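Local coordinates for Alpha/beta hydrolase fold protein (Ochrobactrum, PDB 4G9E) that hydrolyses N-acyl homoserine lactones, the quorum-sensing signals of bacteria, as a lactonase of the alpha/beta-hydrolase fold, at residues G46-G49 with K50-V54; L262-F265 with I266-C269. All coordinates share one frame; numbering follows the deposited sequence.

Contact 1. Residues G46-G49 with K50-V54; sequences GEIG and KKWRV
Gly46 O accepts a hydrogen bond from Lys50 N at 3.0 Å, the opening i to i+4 bond of the short helix 47-51, with Gly46 at the N-cap position. The last turn closes on Ile48 O. Trp52 N reaches it at 2.9 Å in a nearly straight bond (166°). Lys51 N also gives this oxygen a weak bond, besides its bond to Glu47 O. Trp52 then leaves helical geometry, and the chain runs into strand 52-57 of the alpha/beta-hydrolase sheet.

The side chains fall on two sides. On the solvent side Lys50 runs out nearly extended, its CG lying over Gly46 O. Glu47 bends at chi2 (-43°), which turns its carboxylate back to the lysine. Glu47 OE1 lies 3.5 Å from Lys50 NZ in a salt bridge, and the same oxygen also touches Lys50 CD.

On the inner side Ile48 uses two branches. Its CD1 meets Trp52 CZ3 on the benzo part of the indole at 4.0 Å. Its CG2 meets Val54 CG2 at 3.8 Å. The same valine methyl sits 3.6 Å from Gly49 CA, so the strand packs closely under the helix at the glycine. In the one of its two conformers described here, Lys51 lays CD against one face of the indole, toward its rim. Ser20 OG hydrogen-bonds both Gly49 O and Val54 N, tying the helix to the strand at Val54.

The salt bridge is long and exposed, so it probably adds little to stability. The helix-to-strand turn is more likely set by the Trp52 N bond to Ile48 O and by the buried contacts of Ile48, Trp52 and Val54.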
# COMPACT_ATOMS: atom_id res chain seq x y z
N GLY A 46 -3.91 -15.29 -8.73
CA GLY A 46 -4.92 -16.12 -8.11
C GLY A 46 -6.34 -15.69 -8.40
O GLY A 46 -6.61 -14.99 -9.38
N GLU A 47 -7.24 -16.11 -7.52
CA GLU A 47 -8.67 -15.92 -7.76
C GLU A 47 -9.05 -14.42 -7.87
O GLU A 47 -9.93 -14.06 -8.61
CB GLU A 47 -9.48 -16.61 -6.65
CG GLU A 47 -9.55 -18.10 -6.90
CD GLU A 47 -9.84 -18.47 -8.37
OE1 GLU A 47 -8.91 -19.03 -8.99
OE2 GLU A 47 -10.98 -18.29 -8.92
N ILE A 48 -8.35 -13.58 -7.10
CA ILE A 48 -8.64 -12.16 -7.14
C ILE A 48 -8.39 -11.61 -8.55
O ILE A 48 -9.26 -10.97 -9.14
CB ILE A 48 -7.83 -11.36 -6.09
CG1 ILE A 48 -8.13 -11.84 -4.66
CG2 ILE A 48 -8.11 -9.87 -6.22
CD1 ILE A 48 -9.56 -11.63 -4.22
N GLY A 49 -7.19 -11.86 -9.07
CA GLY A 49 -6.80 -11.39 -10.38
C GLY A 49 -7.51 -12.05 -11.55
O GLY A 49 -7.59 -11.47 -12.64
N LYS A 50 -7.99 -13.27 -11.34
CA LYS A 50 -8.78 -13.92 -12.38
C LYS A 50 -10.14 -13.27 -12.57
O LYS A 50 -10.62 -13.24 -13.66
CB LYS A 50 -8.92 -15.44 -12.10
CG LYS A 50 -7.57 -16.18 -12.15
CD LYS A 50 -7.66 -17.61 -11.57
CE LYS A 50 -6.36 -18.40 -11.43
NZ LYS A 50 -6.63 -19.84 -11.58
N LYS A 51 -10.70 -12.73 -11.51
CA LYS A 51 -12.01 -12.09 -11.62
C LYS A 51 -11.91 -10.60 -11.90
O LYS A 51 -12.56 -10.08 -12.81
CB LYS A 51 -12.83 -12.29 -10.35
CG LYS A 51 -14.15 -11.57 -10.43
CD LYS A 51 -15.11 -12.03 -9.37
CE LYS A 51 -16.42 -11.30 -9.51
NZ LYS A 51 -17.48 -11.97 -8.72
N TRP A 52 -11.10 -9.92 -11.09
CA TRP A 52 -11.03 -8.47 -11.12
C TRP A 52 -9.77 -8.02 -11.82
O TRP A 52 -8.80 -8.76 -11.89
CB TRP A 52 -11.10 -7.94 -9.68
CG TRP A 52 -12.47 -8.09 -9.06
CD1 TRP A 52 -13.59 -7.38 -9.40
CD2 TRP A 52 -12.86 -8.98 -7.99
NE1 TRP A 52 -14.66 -7.78 -8.62
CE2 TRP A 52 -14.23 -8.75 -7.74
CE3 TRP A 52 -12.19 -9.93 -7.22
CZ2 TRP A 52 -14.93 -9.43 -6.75
CZ3 TRP A 52 -12.89 -10.62 -6.24
CH2 TRP A 52 -14.25 -10.37 -6.02
N ARG A 53 -9.81 -6.81 -12.37
CA ARG A 53 -8.64 -6.26 -13.04
C ARG A 53 -7.68 -5.70 -12.00
O ARG A 53 -7.83 -4.57 -11.53
CB ARG A 53 -9.06 -5.17 -14.03
CG ARG A 53 -7.91 -4.57 -14.81
CD ARG A 53 -8.45 -3.55 -15.79
NE ARG A 53 -7.41 -2.97 -16.63
CZ ARG A 53 -7.66 -2.15 -17.64
NH1 ARG A 53 -8.91 -1.81 -17.91
NH2 ARG A 53 -6.67 -1.66 -18.37
N VAL A 54 -6.71 -6.52 -11.60
CA VAL A 54 -5.75 -6.12 -10.59
C VAL A 54 -4.59 -5.38 -11.25
O VAL A 54 -4.01 -5.86 -12.22
CB VAL A 54 -5.21 -7.35 -9.83
CG1 VAL A 54 -4.10 -6.95 -8.87
CG2 VAL A 54 -6.35 -8.04 -9.08

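Contact 2. Residues L262-F265 with I266-C269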
# COMPACT_ATOMS: atom_id res chain seq x y z
N LEU A 262 -10.54 -9.27 1.01
CA LEU A 262 -10.37 -8.40 -0.14
C LEU A 262 -11.49 -8.62 -1.15
O LEU A 262 -12.06 -7.66 -1.66
CB LEU A 262 -9.00 -8.62 -0.77
CG LEU A 262 -8.70 -7.78 -2.01
CD1 LEU A 262 -8.87 -6.28 -1.74
CD2 LEU A 262 -7.32 -8.10 -2.56
N ALA A 263 -11.80 -9.88 -1.45
CA ALA A 263 -12.88 -10.18 -2.38
C ALA A 263 -14.22 -9.63 -1.90
O ALA A 263 -15.00 -9.08 -2.69
CB ALA A 263 -12.98 -11.68 -2.63
N ARG A 264 -14.50 -9.80 -0.62
CA ARG A 264 -15.77 -9.33 -0.07
C ARG A 264 -15.85 -7.81 -0.14
O ARG A 264 -16.88 -7.25 -0.49
CB ARG A 264 -15.99 -9.84 1.35
CG ARG A 264 -17.40 -9.62 1.86
CD ARG A 264 -17.66 -10.40 3.14
NE ARG A 264 -16.90 -9.96 4.31
CZ ARG A 264 -15.96 -10.67 4.91
NH1 ARG A 264 -15.37 -10.20 6.01
NH2 ARG A 264 -15.59 -11.86 4.44
N PHE A 265 -14.74 -7.15 0.17
CA PHE A 265 -14.68 -5.70 0.11
C PHE A 265 -14.88 -5.20 -1.32
O PHE A 265 -15.66 -4.27 -1.56
CB PHE A 265 -13.34 -5.21 0.66
CG PHE A 265 -13.23 -3.72 0.76
CD1 PHE A 265 -14.13 -3.01 1.54
CD2 PHE A 265 -12.22 -3.04 0.10
CE1 PHE A 265 -14.03 -1.62 1.64
CE2 PHE A 265 -12.12 -1.65 0.20
CZ PHE A 265 -13.01 -0.95 0.98
N ILE A 266 -14.21 -5.82 -2.29
CA ILE A 266 -14.39 -5.41 -3.68
C ILE A 266 -15.85 -5.60 -4.11
O ILE A 266 -16.45 -4.70 -4.70
CB ILE A 266 -13.46 -6.16 -4.65
CG1 ILE A 266 -11.99 -5.85 -4.34
CG2 ILE A 266 -13.78 -5.80 -6.09
CD1 ILE A 266 -11.02 -6.80 -5.02
N ARG A 267 -16.42 -6.76 -3.80
CA ARG A 267 -17.81 -7.02 -4.14
C ARG A 267 -18.71 -5.95 -3.52
O ARG A 267 -19.59 -5.39 -4.18
CB ARG A 267 -18.22 -8.43 -3.67
CG ARG A 267 -19.57 -8.92 -4.15
CD ARG A 267 -20.76 -8.39 -3.36
NE ARG A 267 -20.62 -8.51 -1.91
CZ ARG A 267 -20.91 -9.60 -1.20
NH1 ARG A 267 -20.75 -9.56 0.12
NH2 ARG A 267 -21.38 -10.71 -1.77
N ASP A 268 -18.49 -5.66 -2.24
CA ASP A 268 -19.31 -4.69 -1.54
C ASP A 268 -19.20 -3.30 -2.15
O ASP A 268 -20.19 -2.57 -2.21
CB ASP A 268 -18.94 -4.62 -0.06
CG ASP A 268 -19.37 -5.84 0.74
OD1 ASP A 268 -20.07 -6.73 0.21
OD2 ASP A 268 -18.99 -5.86 1.93
N CYS A 269 -18.01 -2.92 -2.59
CA CYS A 269 -17.77 -1.57 -3.10
C CYS A 269 -18.18 -1.39 -4.56
O CYS A 269 -18.28 -0.26 -5.03
CB CYS A 269 -16.30 -1.20 -2.97
SG CYS A 269 -15.72 -0.93 -1.29
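Arg264 O accepts a hydrogen bond from Asp268 N at 2.9 Å in the alpha helix 255-270 of this alpha/beta-hydrolase fold. Beside that carbonyl, Asp268 forms a salt bridge with its neighbour Arg267. The arginine meets the carboxylate side-on, with two nitrogens on one oxygen. Asp268 OD1 takes NE of Arg267 at 2.8 Å and NH1 of Arg267 at 2.9 Å. The oxygen lies in the guanidinium plane. Bends at chi2 and chi3 fold the arginine back to its neighbour and bring its NH1 within 3.8 Å of Arg264 CG. Trp236 gives NE1 to Asp268 OD2 and sets its ring edge-to-face with that of Phe265. Arg264 pairs with Glu237 instead. An asparagine in place of Asp268 would probably weaken the hold on Arg267, leaving the guanidinium without its opposite charge and freer to turn.

The backbone is regular. Three more i to i+4 bonds link the two halves: Ile266 N to Leu262 O, Arg267 N to Ala263 O, and Cys269 N to Phe265 O.

The buried side is apolar. Ile266 reaches back one turn, its CG1 lying 3.2 Å from Leu262 O. The two side chains cross at an angle, and Ile266 CD1 touches Leu262 CG at 3.9 Å. Further out, Phe265 and Leu262 both pack on Met122 of strand 120-124, which sets this side of the helix against the sheet.

One turn on, Cys269 makes a sulfur-aromatic contact with Phe265. With SG beside its own backbone N (chi1 -70°), the sulfur points back over the ring. It stands 3.7 Å from the ring centroid, 21° off the ring normal, and is shifted toward the rim, where its closest ring atoms are CE1 and CZ of Phe265.

In the fold
Contact 1 comes first along the chain. It closes the turn from helix 47-51 into strand 52-57, which pairs with strands 13-19 and 24-30. The chain then builds the rest of the sheet before contact 2 adds two turns of helix 255-270, near the C terminus. Both are local and lie in series, neither nested nor crossing. Their centres are about 12 Å apart, and they touch: Trp52 NE1 packs on Ile266 CG2 at 3.3 Å, and Ile48 CD1 on Ala263 CB at 3.8 Å. Both contacts lie on the same side of the chain's centre, and the late helix joins the early helix-to-strand unit to strand 120-124.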